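Local coordinates for uncharacterized protein (Starkeya novella, PDB 5I20) that exports amino acids of many kinds, among them threonine, methionine, lysine and glutamate, across the inner membrane through a large central substrate-binding cavity, at residues A[237-242]-A[279-284]. Sequence-based numbering, arbitrary orientation.
Sequences VRLLGV and AVATLL. With OLC ((2R)-2,3-dihydroxypropyl (9Z)-octadec-9-enoate), chain H; SO4 (sulfate ion), chain K.
Ala281 turns its methyl toward helix 237-243 and sits against both branches of Val242: CB of Ala281 is 3.9 Å from CG1 and 3.9 Å from CG2 of Val242, so the small side chain meets the fork of the valine. The same methyl reaches CD1 of Leu239 at 4.1 Å, and here, at Leu239 and Ala281, the backbones are nearest, with 6.8 Å between their CA atoms. Next comes Thr282, whose side chain crosses that of Leu239 at about a right angle. With CG anti to the backbone N (chi1 -173°), Leu239 reaches across to helix 265-282, and its CD1 lies 3.3 Å from OG1 of Thr282. That hydroxyl is hydrogen-bonded to the carbonyl oxygen of Ala278, one turn back; its contact with the leucine is van der Waals packing. CG2 of Thr282 and CD2 of Leu239 both approach the ester oxygen O20 of a monoolein molecule, at 3.8 Å from CG2 and 3.7 Å from CD2. Beside this small packing patch, Arg238 NH1 forms a salt bridge with Asp236, while NH2 donates to the carbonyl oxygen of Arg116 and, weakly, to a sulfate probably from the crystallisation liquor, which Arg118 also hydrogen-bonds. With an alanine at Arg238, Asp236 would probably lose this positive partner, and the sulfate and the Arg116 carbonyl one donor each. This is helix-to-helix packing at the cytoplasmic side of the second EamA-family region of a DMT-superfamily transporter, with His121 of helix 119-136 touching Arg238 and Ala281 and Val106 of helix 101-108 packing on Val242.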
ATOM      1  N   VAL A 237       1.470   9.809  11.108  1.00 40.97           N
ATOM      2  CA  VAL A 237       0.516   8.858  10.545  1.00 39.74           C
ATOM      3  C   VAL A 237      -0.632   9.519   9.778  1.00 48.89           C
ATOM      4  O   VAL A 237      -1.009   9.057   8.698  1.00 50.19           O
ATOM      5  CB  VAL A 237      -0.087   7.963  11.650  1.00 40.11           C
ATOM      6  CG1 VAL A 237      -1.141   7.026  11.072  1.00 38.99           C
ATOM      7  CG2 VAL A 237       1.005   7.171  12.345  1.00 41.22           C
ATOM      8  N   ARG A 238      -1.197  10.592  10.322  1.00 52.34           N
ATOM      9  CA  ARG A 238      -2.349  11.204   9.668  1.00 52.75           C
ATOM     10  C   ARG A 238      -1.915  11.896   8.380  1.00 48.05           C
ATOM     11  O   ARG A 238      -2.683  11.983   7.425  1.00 46.96           O
ATOM     12  CB  ARG A 238      -3.077  12.182  10.604  1.00 54.89           C
ATOM     13  CG  ARG A 238      -2.257  13.349  11.124  1.00 58.00           C
ATOM     14  CD  ARG A 238      -1.970  13.195  12.609  1.00 55.86           C
ATOM     15  NE  ARG A 238      -2.156  14.443  13.342  1.00 56.10           N
ATOM     16  CZ  ARG A 238      -1.206  15.354  13.535  1.00 54.55           C
ATOM     17  NH1 ARG A 238       0.011  15.164  13.049  1.00 61.48           N
ATOM     18  NH2 ARG A 238      -1.474  16.459  14.218  1.00 48.65           N
ATOM     19  N   LEU A 239      -0.671  12.360   8.349  1.00 48.25           N
ATOM     20  CA  LEU A 239      -0.134  12.993   7.153  1.00 46.28           C
ATOM     21  C   LEU A 239       0.215  11.960   6.084  1.00 43.16           C
ATOM     22  O   LEU A 239      -0.054  12.171   4.899  1.00 38.34           O
ATOM     23  CB  LEU A 239       1.096  13.834   7.500  1.00 52.02           C
ATOM     24  CG  LEU A 239       1.664  14.685   6.363  1.00 58.83           C
ATOM     25  CD1 LEU A 239       0.565  15.518   5.724  1.00 58.66           C
ATOM     26  CD2 LEU A 239       2.781  15.577   6.880  1.00 64.49           C
ATOM     27  N   LEU A 240       0.810  10.846   6.501  1.00 40.49           N
ATOM     28  CA  LEU A 240       1.158   9.777   5.568  1.00 45.55           C
ATOM     29  C   LEU A 240      -0.101   9.150   4.974  1.00 42.53           C
ATOM     30  O   LEU A 240      -0.084   8.649   3.849  1.00 46.44           O
ATOM     31  CB  LEU A 240       2.020   8.712   6.256  1.00 47.54           C
ATOM     32  CG  LEU A 240       3.475   9.113   6.523  1.00 48.17           C
ATOM     33  CD1 LEU A 240       4.151   8.132   7.469  1.00 40.01           C
ATOM     34  CD2 LEU A 240       4.255   9.217   5.216  1.00 39.18           C
ATOM     35  N   GLY A 241      -1.194   9.185   5.732  1.00 41.08           N
ATOM     36  CA  GLY A 241      -2.492   8.790   5.213  1.00 39.34           C
ATOM     37  C   GLY A 241      -2.912   9.701   4.073  1.00 41.81           C
ATOM     38  O   GLY A 241      -3.305   9.236   3.003  1.00 45.87           O
ATOM     39  N   VAL A 242      -2.808  11.007   4.304  1.00 37.77           N
ATOM     40  CA  VAL A 242      -3.121  12.006   3.288  1.00 38.13           C
ATOM     41  C   VAL A 242      -2.227  11.836   2.061  1.00 37.60           C
ATOM     42  O   VAL A 242      -2.709  11.818   0.928  1.00 39.57           O
ATOM     43  CB  VAL A 242      -2.963  13.448   3.841  1.00 35.72           C
ATOM     44  CG1 VAL A 242      -3.205  14.479   2.745  1.00 35.69           C
ATOM     45  CG2 VAL A 242      -3.917  13.675   5.003  1.00 35.84           C
ATOM     46  N   ALA A 279      -1.101  20.076   0.678  1.00 42.29           N
ATOM     47  CA  ALA A 279      -0.746  21.410   1.150  1.00 42.71           C
ATOM     48  C   ALA A 279      -1.626  21.838   2.320  1.00 43.51           C
ATOM     49  O   ALA A 279      -1.149  22.422   3.288  1.00 42.55           O
ATOM     50  CB  ALA A 279      -0.848  22.414   0.017  1.00 42.89           C
ATOM     51  N   VAL A 280      -2.917  21.542   2.214  1.00 46.13           N
ATOM     52  CA  VAL A 280      -3.878  21.833   3.268  1.00 44.25           C
ATOM     53  C   VAL A 280      -3.529  21.092   4.560  1.00 45.16           C
ATOM     54  O   VAL A 280      -3.598  21.658   5.650  1.00 41.87           O
ATOM     55  CB  VAL A 280      -5.315  21.456   2.822  1.00 49.95           C
ATOM     56  CG1 VAL A 280      -6.251  21.345   4.015  1.00 50.70           C
ATOM     57  CG2 VAL A 280      -5.839  22.470   1.819  1.00 52.72           C
ATOM     58  N   ALA A 281      -3.138  19.828   4.429  1.00 43.68           N
ATOM     59  CA  ALA A 281      -2.878  18.983   5.589  1.00 46.82           C
ATOM     60  C   ALA A 281      -1.499  19.228   6.205  1.00 51.50           C
ATOM     61  O   ALA A 281      -1.283  18.951   7.382  1.00 51.87           O
ATOM     62  CB  ALA A 281      -3.027  17.516   5.207  1.00 44.32           C
ATOM     63  N   THR A 282      -0.569  19.747   5.411  1.00 55.97           N
ATOM     64  CA  THR A 282       0.786  19.979   5.896  1.00 57.77           C
ATOM     65  C   THR A 282       1.006  21.431   6.315  1.00 58.95           C
ATOM     66  O   THR A 282       1.425  21.705   7.437  1.00 66.56           O
ATOM     67  CB  THR A 282       1.836  19.609   4.835  1.00 64.26           C
ATOM     68  OG1 THR A 282       1.583  18.284   4.349  1.00 69.13           O
ATOM     69  CG2 THR A 282       3.237  19.663   5.428  1.00 68.11           C
ATOM     70  N   LEU A 283       0.722  22.359   5.409  1.00 56.22           N
ATOM     71  CA  LEU A 283       1.005  23.768   5.652  1.00 54.50           C
ATOM     72  C   LEU A 283      -0.057  24.457   6.502  1.00 51.59           C
ATOM     73  O   LEU A 283       0.258  25.314   7.325  1.00 58.50           O
ATOM     74  CB  LEU A 283       1.142  24.514   4.323  1.00 57.21           C
ATOM     75  CG  LEU A 283       2.202  23.993   3.355  1.00 64.54           C
ATOM     76  CD1 LEU A 283       2.237  24.846   2.097  1.00 67.97           C
ATOM     77  CD2 LEU A 283       3.564  23.961   4.026  1.00 65.26           C
ATOM     78  N   LEU A 284      -1.312  24.079   6.297  1.00 45.74           N
ATOM     79  CA  LEU A 284      -2.433  24.828   6.848  1.00 46.53           C
ATOM     80  C   LEU A 284      -3.100  24.153   8.045  1.00 43.17           C
ATOM     81  O   LEU A 284      -4.046  24.695   8.612  1.00 46.92           O
ATOM     82  CB  LEU A 284      -3.474  25.071   5.750  1.00 49.19           C
ATOM     83  CG  LEU A 284      -3.401  26.377   4.949  1.00 54.48           C
ATOM     84  CD1 LEU A 284      -1.966  26.792   4.660  1.00 56.75           C
ATOM     85  CD2 LEU A 284      -4.188  26.244   3.651  1.00 55.05           C
TER
HETATM   86  C8  OLC H 302       5.912  15.447   0.670  1.00 60.97           C
HETATM   87  C7  OLC H 302       6.985  14.642   1.320  1.00 62.78           C
HETATM   88  C6  OLC H 302       6.611  14.353   2.734  1.00 65.61           C
HETATM   89  C5  OLC H 302       6.747  15.600   3.540  1.00 68.92           C
HETATM   90  C4  OLC H 302       6.872  15.251   4.983  1.00 68.61           C
HETATM   91  C3  OLC H 302       6.798  16.500   5.793  1.00 71.78           C
HETATM   92  C2  OLC H 302       7.237  16.209   7.187  1.00 72.87           C
HETATM   93  C1  OLC H 302       6.197  16.691   8.138  1.00 76.62           C
HETATM   94  O19 OLC H 302       6.009  16.097   9.190  1.00 76.97           O
HETATM   95  O20 OLC H 302       5.502  17.843   7.855  1.00 77.58           O
HETATM   96  S   SO4 K 305       0.632  18.869  15.477  1.00 85.01           S
HETATM   97  O1  SO4 K 305       1.149  19.933  16.332  1.00 91.93           O
HETATM   98  O2  SO4 K 305      -0.625  18.372  16.026  1.00 84.55           O
HETATM   99  O3  SO4 K 305       0.406  19.394  14.134  1.00 84.87           O
HETATM  100  O4  SO4 K 305       1.598  17.777  15.419  1.00 84.57           O